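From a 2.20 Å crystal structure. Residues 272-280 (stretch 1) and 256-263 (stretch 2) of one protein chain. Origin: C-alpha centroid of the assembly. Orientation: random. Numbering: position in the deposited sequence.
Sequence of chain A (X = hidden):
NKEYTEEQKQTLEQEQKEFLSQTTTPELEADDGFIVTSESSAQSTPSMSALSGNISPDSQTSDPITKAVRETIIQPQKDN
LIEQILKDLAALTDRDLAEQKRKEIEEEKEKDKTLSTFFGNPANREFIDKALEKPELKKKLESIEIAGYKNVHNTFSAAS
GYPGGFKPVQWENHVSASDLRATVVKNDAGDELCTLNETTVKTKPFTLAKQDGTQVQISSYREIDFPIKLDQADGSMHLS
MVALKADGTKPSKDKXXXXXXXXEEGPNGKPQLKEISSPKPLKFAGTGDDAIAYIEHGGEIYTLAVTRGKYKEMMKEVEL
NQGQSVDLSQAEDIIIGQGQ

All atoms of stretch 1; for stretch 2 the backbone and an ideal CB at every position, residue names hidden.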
# COMPACT_ATOMS: atom_id res chain seq x y z
N GLN A 272 15.41 -7.94 0.25
CA GLN A 272 15.33 -6.93 1.31
C GLN A 272 14.12 -6.03 1.03
O GLN A 272 14.01 -5.49 -0.07
CB GLN A 272 16.63 -6.10 1.33
CG GLN A 272 16.79 -5.26 2.58
CD GLN A 272 18.21 -4.82 2.79
OE1 GLN A 272 18.82 -4.15 1.95
NE2 GLN A 272 18.77 -5.17 3.94
N LEU A 273 13.23 -5.87 2.03
CA LEU A 273 12.04 -5.03 1.87
C LEU A 273 12.43 -3.56 1.73
O LEU A 273 12.94 -2.95 2.67
CB LEU A 273 11.05 -5.28 3.02
CG LEU A 273 9.72 -4.48 3.00
CD1 LEU A 273 8.91 -4.75 1.71
CD2 LEU A 273 8.89 -4.83 4.23
N LYS A 274 12.23 -3.00 0.52
CA LYS A 274 12.63 -1.62 0.21
C LYS A 274 11.46 -0.66 0.17
O LYS A 274 11.63 0.55 0.35
CB LYS A 274 13.37 -1.57 -1.17
CG LYS A 274 14.65 -2.44 -1.24
CD LYS A 274 15.83 -1.80 -0.52
CE LYS A 274 17.04 -2.69 -0.52
NZ LYS A 274 18.17 -2.06 0.22
N GLU A 275 10.28 -1.19 -0.16
CA GLU A 275 9.13 -0.31 -0.37
C GLU A 275 7.85 -1.08 -0.29
O GLU A 275 7.82 -2.29 -0.53
CB GLU A 275 9.25 0.30 -1.78
CG GLU A 275 8.65 1.68 -1.95
CD GLU A 275 9.23 2.75 -1.03
OE1 GLU A 275 8.66 2.96 0.06
OE2 GLU A 275 10.26 3.37 -1.38
N ILE A 276 6.79 -0.37 0.06
CA ILE A 276 5.41 -0.85 0.05
C ILE A 276 4.56 0.27 -0.54
O ILE A 276 5.03 1.41 -0.65
CB ILE A 276 4.87 -1.32 1.43
CG1 ILE A 276 4.76 -0.13 2.45
CG2 ILE A 276 5.66 -2.52 1.98
CD1 ILE A 276 3.97 -0.47 3.77
N SER A 277 3.33 -0.04 -0.92
CA SER A 277 2.38 0.98 -1.36
C SER A 277 0.98 0.49 -1.13
O SER A 277 0.75 -0.72 -1.04
CB SER A 277 2.59 1.37 -2.82
OG SER A 277 1.87 0.55 -3.73
N SER A 278 0.04 1.42 -1.11
CA SER A 278 -1.38 1.13 -1.01
C SER A 278 -2.16 2.37 -1.37
O SER A 278 -1.58 3.47 -1.34
CB SER A 278 -1.73 0.68 0.41
OG SER A 278 -1.87 1.78 1.30
N PRO A 279 -3.48 2.26 -1.63
CA PRO A 279 -4.31 3.48 -1.71
C PRO A 279 -4.21 4.24 -0.37
O PRO A 279 -4.04 3.60 0.69
CB PRO A 279 -5.74 2.94 -1.89
CG PRO A 279 -5.58 1.55 -2.28
CD PRO A 279 -4.33 1.05 -1.68
N LYS A 280 -4.31 5.58 -0.41
CA LYS A 280 -4.20 6.43 0.77
C LYS A 280 -5.39 7.40 0.91
O LYS A 280 -5.93 7.81 -0.11
CB LYS A 280 -2.85 7.24 0.77
CG LYS A 280 -1.58 6.39 0.94
CD LYS A 280 -1.55 5.60 2.27
CE LYS A 280 -0.21 4.96 2.57
NZ LYS A 280 0.00 3.70 1.82
N UNK A 256 -10.01 -2.00 -9.37
CA UNK A 256 -9.01 -2.65 -8.53
C UNK A 256 -7.88 -1.78 -8.04
O UNK A 256 -7.22 -1.10 -8.82
CB UNK A 256 -8.41 -3.83 -9.30
N UNK A 257 -7.63 -1.84 -6.74
CA UNK A 257 -6.48 -1.22 -6.07
C UNK A 257 -5.77 -2.34 -5.33
O UNK A 257 -6.34 -3.41 -5.16
CB UNK A 257 -6.90 -0.09 -5.12
N UNK A 258 -4.51 -2.11 -4.95
CA UNK A 258 -3.64 -3.15 -4.40
C UNK A 258 -2.79 -2.69 -3.24
O UNK A 258 -2.53 -1.50 -3.05
CB UNK A 258 -2.72 -3.69 -5.50
N UNK A 259 -2.34 -3.68 -2.46
CA UNK A 259 -1.31 -3.51 -1.46
C UNK A 259 -0.08 -4.12 -2.15
O UNK A 259 -0.15 -5.26 -2.61
CB UNK A 259 -1.65 -4.17 -0.12
N UNK A 260 1.00 -3.34 -2.30
CA UNK A 260 2.19 -3.86 -2.96
C UNK A 260 3.36 -3.90 -1.99
O UNK A 260 3.38 -3.13 -1.05
CB UNK A 260 2.54 -3.01 -4.18
N UNK A 261 4.31 -4.82 -2.23
CA UNK A 261 5.50 -5.00 -1.41
C UNK A 261 6.67 -5.29 -2.35
O UNK A 261 6.55 -6.10 -3.27
CB UNK A 261 5.31 -6.12 -0.39
N UNK A 262 7.78 -4.57 -2.14
CA UNK A 262 8.95 -4.56 -3.02
C UNK A 262 10.21 -4.97 -2.31
O UNK A 262 10.68 -4.28 -1.41
CB UNK A 262 9.14 -3.17 -3.63
N UNK A 263 10.71 -6.14 -2.67
CA UNK A 263 11.89 -6.75 -2.07
C UNK A 263 12.98 -6.82 -3.12
O UNK A 263 12.79 -7.42 -4.17
CB UNK A 263 11.58 -8.14 -1.51

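The two strands run antiparallel, at 140° between their N-to-C directions, so each position of stretch 2 can be judged by its register against stretch 1.

Position 256 lies beyond reach: its ideal CB has no atom of stretch 1 within 5.5 Å. Contact therefore selects nothing, and the residue is Ala256.

At 257 the CA-to-CB bond points toward stretch 1, and the ideal CB sits 3.5 Å from Pro279 CG. A compact apolar group suits this ring, such as Ala, Val or Ile; Thr could also fit, presenting its methyl to the ring, though its hydroxyl is polar. The residue is Val257, whose own CB packs 3.5 Å from Pro279 CG.

At 258 CB points sideways and meets nothing within 5.5 Å, leaving many choices. The backbone contributes instead, its O accepting a CA-H...O contact from Ser278 CA at 3.5 Å. Tyr258 carries its ring away.

At 259 CB points away, 4.9 Å from Ser278 CB, but Ile276 offers an apolar surface that a long side chain could reach by turning back; Leu, Met or an aromatic would serve. Phe259 does so with chi1 t: CE1 lies 4.1 Å from Ile276 CD1, and the ring edge meets Ser278 CB, 3.9 Å from CD1.

Position 260 pairs with Ser277 through two backbone hydrogen bonds, 260 N to Ser277 O (2.9 Å) and Ser277 N to 260 O (3.1 Å). Its ideal CB is 3.7 Å from Ser277 OG, favouring a short polar group, Ser or Thr, although Ala or Val could be considered. In Thr260, chi1 p brings OG1 within 2.7 Å of Ser277 OG, a hydrogen bond in which either hydroxyl could donate.

At 261 the ideal CB stands 4.3 Å from Ile276 CG2 and 4.4 Å from Leu273 CD1, an apolar setting suited to Ala or perhaps Val. Ala261 makes modest contacts with both side chains.

Position 262 faces the bulge. Its N donates to Glu275 O (2.8 Å), while its O accepts from Lys274 N (2.8 Å) and, weakly, from Glu275 N (3.4 Å). CB shares a face with Glu275 and Ser277, so a polar or aromatic group extending along that face is plausible: His, Gln, Asn or Tyr. His262 places CD2 3.9 Å from Glu275 CB, and its NE2 hydrogen-bonds Thr260 OG1 (2.7 Å), linking the imidazole to the hydroxyl pair.

At 263 CB lies on the face of Leu273, inviting a large apolar or aromatic group. Tyr263, with chi1 m, spreads its ring beneath that leucine: Leu273 CD1 lies 4.0 Å from the ring centroid, 13° off the normal, a CH-pi contact.

Stretch 2 256-263: AVYFTAHY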
# COMPACT_ATOMS: atom_id res chain seq x y z
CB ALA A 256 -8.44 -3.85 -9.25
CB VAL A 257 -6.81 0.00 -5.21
CG1 VAL A 257 -7.11 1.21 -6.09
CG2 VAL A 257 -7.95 -0.29 -4.23
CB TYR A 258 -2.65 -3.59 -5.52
CG TYR A 258 -3.32 -4.12 -6.78
CD1 TYR A 258 -3.81 -3.25 -7.75
CD2 TYR A 258 -3.44 -5.48 -7.00
CE1 TYR A 258 -4.50 -3.73 -8.87
CE2 TYR A 258 -4.08 -5.98 -8.14
CZ TYR A 258 -4.62 -5.09 -9.06
OH TYR A 258 -5.24 -5.55 -10.19
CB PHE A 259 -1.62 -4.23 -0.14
CG PHE A 259 -0.47 -4.04 0.84
CD1 PHE A 259 -0.29 -2.83 1.50
CD2 PHE A 259 0.44 -5.07 1.07
CE1 PHE A 259 0.80 -2.64 2.36
CE2 PHE A 259 1.52 -4.89 1.95
CZ PHE A 259 1.69 -3.67 2.58
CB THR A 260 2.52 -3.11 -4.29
OG1 THR A 260 3.09 -1.84 -4.00
CG2 THR A 260 1.28 -2.97 -5.24
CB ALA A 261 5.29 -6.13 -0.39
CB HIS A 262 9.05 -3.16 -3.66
CG HIS A 262 7.74 -2.76 -4.26
ND1 HIS A 262 7.30 -3.29 -5.47
CD2 HIS A 262 6.74 -2.01 -3.72
CE1 HIS A 262 6.08 -2.81 -5.65
NE2 HIS A 262 5.71 -2.03 -4.63
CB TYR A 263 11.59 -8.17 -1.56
CG TYR A 263 10.46 -8.28 -0.55
CD1 TYR A 263 9.12 -8.30 -0.96
CD2 TYR A 263 10.73 -8.45 0.81
CE1 TYR A 263 8.09 -8.48 -0.04
CE2 TYR A 263 9.70 -8.62 1.73
CZ TYR A 263 8.38 -8.63 1.30
OH TYR A 263 7.38 -8.78 2.22
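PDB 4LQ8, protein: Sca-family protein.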